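PDB 2CX7: sterol carrier protein 2, which probably binds sterols or other lipids in an apolar cavity and carries them between membranes. Local coordinates for residues S27-S32 with L53-G58. Numbering follows the deposited sequence.
Sequences STWEGS and LDLWHG
Glu-30 and His-57 both turn CG anti to their carbonyl carbons (chi1 -76° and -61°), while Trp-56 holds CG anti to its backbone N. Glu-30 then runs extended over one face of the Trp-56 indole. Its CG makes a CH-pi contact 3.3 Å from the centroid of the Trp-56 six-membered ring. The carboxylate plane is only 14° from the indole plane. His-57 NE2 donates to Glu-30 OE2 at 2.7 Å. The bond is nearly straight, lies in the imidazole plane and meets OE2 on its anti side. Trp-56 NE1 sits 3.2 Å above the centre of the His-57 ring. An alanine in place of Trp-56 would probably leave Glu-30 CG without its aromatic floor and the carboxylate and imidazole freer to turn.

The backbones join where His-57 N donates to Trp-29 O at 2.7 Å. Trp-29 NE1 donates to Gly-31 O at 2.8 Å, which helps to set the rotation of the indole. Trp-29 NE1 and CD1 touch Leu-55 CB. Tyr-115 and Phe-74 also meet the Trp-29 ring.

The contact ties the loop between helix 20-25 and strand 32-37 to the end of strand 49-56. An exposed carboxylate paired with an imidazole would probably favour the protonated, charged form of His-57.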
ATOM      1  N   SER A  27      -0.898  -1.112  15.915  1.00 17.29           N
ATOM      2  CA  SER A  27      -0.492  -1.999  17.006  1.00 21.40           C
ATOM      3  C   SER A  27      -1.139  -3.390  17.017  1.00 18.26           C
ATOM      4  O   SER A  27      -0.481  -4.371  17.357  1.00 19.53           O
ATOM      5  CB  SER A  27      -0.704  -1.312  18.362  1.00 22.36           C
ATOM      6  OG  SER A  27      -2.068  -1.006  18.592  1.00 26.49           O
ATOM      7  N   THR A  28      -2.410  -3.491  16.640  1.00 16.20           N
ATOM      8  CA  THR A  28      -3.064  -4.794  16.641  1.00 16.11           C
ATOM      9  C   THR A  28      -3.390  -5.307  15.242  1.00 19.40           C
ATOM     10  O   THR A  28      -4.201  -6.214  15.068  1.00 22.12           O
ATOM     11  CB  THR A  28      -4.344  -4.758  17.498  1.00 19.81           C
ATOM     12  OG1 THR A  28      -5.155  -3.652  17.093  1.00 25.20           O
ATOM     13  CG2 THR A  28      -3.989  -4.602  18.979  1.00 27.75           C
ATOM     14  N   TRP A  29      -2.739  -4.733  14.240  1.00 21.32           N
ATOM     15  CA  TRP A  29      -2.962  -5.157  12.865  1.00 19.13           C
ATOM     16  C   TRP A  29      -2.242  -6.455  12.521  1.00 16.50           C
ATOM     17  O   TRP A  29      -1.099  -6.653  12.902  1.00 17.99           O
ATOM     18  CB  TRP A  29      -2.484  -4.083  11.883  1.00 19.41           C
ATOM     19  CG  TRP A  29      -2.467  -4.586  10.463  1.00 14.17           C
ATOM     20  CD1 TRP A  29      -1.469  -5.293   9.846  1.00 15.91           C
ATOM     21  CD2 TRP A  29      -3.548  -4.526   9.535  1.00 14.45           C
ATOM     22  NE1 TRP A  29      -1.870  -5.682   8.589  1.00 14.54           N
ATOM     23  CE2 TRP A  29      -3.143  -5.224   8.373  1.00 14.50           C
ATOM     24  CE3 TRP A  29      -4.827  -3.954   9.572  1.00 19.27           C
ATOM     25  CZ2 TRP A  29      -3.974  -5.362   7.256  1.00 16.22           C
ATOM     26  CZ3 TRP A  29      -5.653  -4.090   8.464  1.00 17.21           C
ATOM     27  CH2 TRP A  29      -5.221  -4.789   7.319  1.00 19.55           C
ATOM     28  N   GLU A  30      -2.932  -7.330  11.796  1.00 17.14           N
ATOM     29  CA  GLU A  30      -2.350  -8.581  11.320  1.00 18.39           C
ATOM     30  C   GLU A  30      -2.846  -8.810   9.899  1.00 19.90           C
ATOM     31  O   GLU A  30      -4.023  -8.618   9.607  1.00 25.71           O
ATOM     32  CB  GLU A  30      -2.755  -9.767  12.200  1.00 23.58           C
ATOM     33  CG  GLU A  30      -2.038  -9.847  13.528  1.00 19.02           C
ATOM     34  CD  GLU A  30      -2.625 -10.926  14.437  1.00 23.00           C
ATOM     35  OE1 GLU A  30      -3.226 -11.890  13.918  1.00 24.65           O
ATOM     36  OE2 GLU A  30      -2.480 -10.805  15.668  1.00 27.88           O
ATOM     37  N   GLY A  31      -1.949  -9.212   9.008  1.00 21.47           N
ATOM     38  CA  GLY A  31      -2.367  -9.456   7.641  1.00 22.94           C
ATOM     39  C   GLY A  31      -1.487  -8.781   6.612  1.00 17.38           C
ATOM     40  O   GLY A  31      -1.002  -7.669   6.827  1.00 16.57           O
ATOM     41  N   SER A  32      -1.267  -9.462   5.494  1.00 17.99           N
ATOM     42  CA  SER A  32      -0.440  -8.901   4.429  1.00 17.04           C
ATOM     43  C   SER A  32      -1.296  -7.941   3.610  1.00 15.38           C
ATOM     44  O   SER A  32      -2.518  -8.076   3.557  1.00 16.74           O
ATOM     45  CB  SER A  32       0.123 -10.017   3.541  1.00 17.55           C
ATOM     46  OG  SER A  32      -0.898 -10.881   3.071  1.00 18.36           O
ATOM     47  N   LEU A  53       3.248  -6.037   1.384  1.00 16.13           N
ATOM     48  CA  LEU A  53       3.760  -5.784   2.723  1.00 14.11           C
ATOM     49  C   LEU A  53       3.308  -6.848   3.725  1.00 15.44           C
ATOM     50  O   LEU A  53       2.115  -7.131   3.849  1.00 17.11           O
ATOM     51  CB  LEU A  53       3.268  -4.422   3.210  1.00 13.67           C
ATOM     52  CG  LEU A  53       3.441  -3.226   2.269  1.00 17.85           C
ATOM     53  CD1 LEU A  53       2.542  -2.070   2.711  1.00 23.31           C
ATOM     54  CD2 LEU A  53       4.901  -2.808   2.250  1.00 24.44           C
ATOM     55  N   ASP A  54       4.270  -7.439   4.423  1.00 15.93           N
ATOM     56  CA  ASP A  54       3.989  -8.435   5.461  1.00 15.65           C
ATOM     57  C   ASP A  54       3.928  -7.610   6.743  1.00 17.35           C
ATOM     58  O   ASP A  54       4.934  -7.434   7.430  1.00 24.64           O
ATOM     59  CB  ASP A  54       5.134  -9.453   5.527  1.00 18.06           C
ATOM     60  CG  ASP A  54       4.916 -10.524   6.583  1.00 21.24           C
ATOM     61  OD1 ASP A  54       3.852 -10.533   7.238  1.00 25.35           O
ATOM     62  OD2 ASP A  54       5.819 -11.365   6.757  1.00 25.29           O
ATOM     63  N   LEU A  55       2.746  -7.086   7.052  1.00 15.70           N
ATOM     64  CA  LEU A  55       2.563  -6.222   8.213  1.00 13.48           C
ATOM     65  C   LEU A  55       2.111  -6.988   9.450  1.00 19.51           C
ATOM     66  O   LEU A  55       1.299  -7.900   9.347  1.00 18.79           O
ATOM     67  CB  LEU A  55       1.541  -5.135   7.865  1.00 12.11           C
ATOM     68  CG  LEU A  55       1.864  -4.298   6.618  1.00 10.99           C
ATOM     69  CD1 LEU A  55       0.686  -3.432   6.246  1.00 13.13           C
ATOM     70  CD2 LEU A  55       3.103  -3.449   6.874  1.00 13.27           C
ATOM     71  N   TRP A  56       2.613  -6.591  10.617  1.00 19.70           N
ATOM     72  CA  TRP A  56       2.249  -7.274  11.854  1.00 20.79           C
ATOM     73  C   TRP A  56       2.477  -6.458  13.125  1.00 15.67           C
ATOM     74  O   TRP A  56       3.613  -6.113  13.474  1.00 15.51           O
ATOM     75  CB  TRP A  56       3.012  -8.597  11.952  1.00 21.06           C
ATOM     76  CG  TRP A  56       2.559  -9.482  13.089  1.00 27.86           C
ATOM     77  CD1 TRP A  56       2.978  -9.437  14.385  1.00 28.48           C
ATOM     78  CD2 TRP A  56       1.597 -10.541  13.013  1.00 28.14           C
ATOM     79  NE1 TRP A  56       2.342 -10.406  15.123  1.00 31.37           N
ATOM     80  CE2 TRP A  56       1.487 -11.098  14.305  1.00 28.04           C
ATOM     81  CE3 TRP A  56       0.819 -11.074  11.975  1.00 30.14           C
ATOM     82  CZ2 TRP A  56       0.629 -12.169  14.591  1.00 35.57           C
ATOM     83  CZ3 TRP A  56      -0.033 -12.136  12.257  1.00 36.16           C
ATOM     84  CH2 TRP A  56      -0.122 -12.673  13.559  1.00 36.56           C
ATOM     85  N   HIS A  57       1.380  -6.142  13.807  1.00 16.55           N
ATOM     86  CA  HIS A  57       1.414  -5.403  15.064  1.00 16.41           C
ATOM     87  C   HIS A  57       2.257  -4.135  15.082  1.00 19.37           C
ATOM     88  O   HIS A  57       2.989  -3.892  16.041  1.00 21.25           O
ATOM     89  CB  HIS A  57       1.881  -6.323  16.199  1.00 22.59           C
ATOM     90  CG  HIS A  57       0.993  -7.506  16.428  1.00 25.81           C
ATOM     91  ND1 HIS A  57       1.161  -8.364  17.495  1.00 30.08           N
ATOM     92  CD2 HIS A  57      -0.049  -7.995  15.713  1.00 28.40           C
ATOM     93  CE1 HIS A  57       0.261  -9.330  17.427  1.00 26.15           C
ATOM     94  NE2 HIS A  57      -0.484  -9.130  16.356  1.00 26.51           N
ATOM     95  N   GLY A  58       2.155  -3.327  14.030  1.00 17.04           N
ATOM     96  CA  GLY A  58       2.901  -2.082  13.997  1.00 17.92           C
ATOM     97  C   GLY A  58       4.223  -2.141  13.263  1.00 17.14           C
ATOM     98  O   GLY A  58       4.834  -1.102  13.000  1.00 17.42           O
TER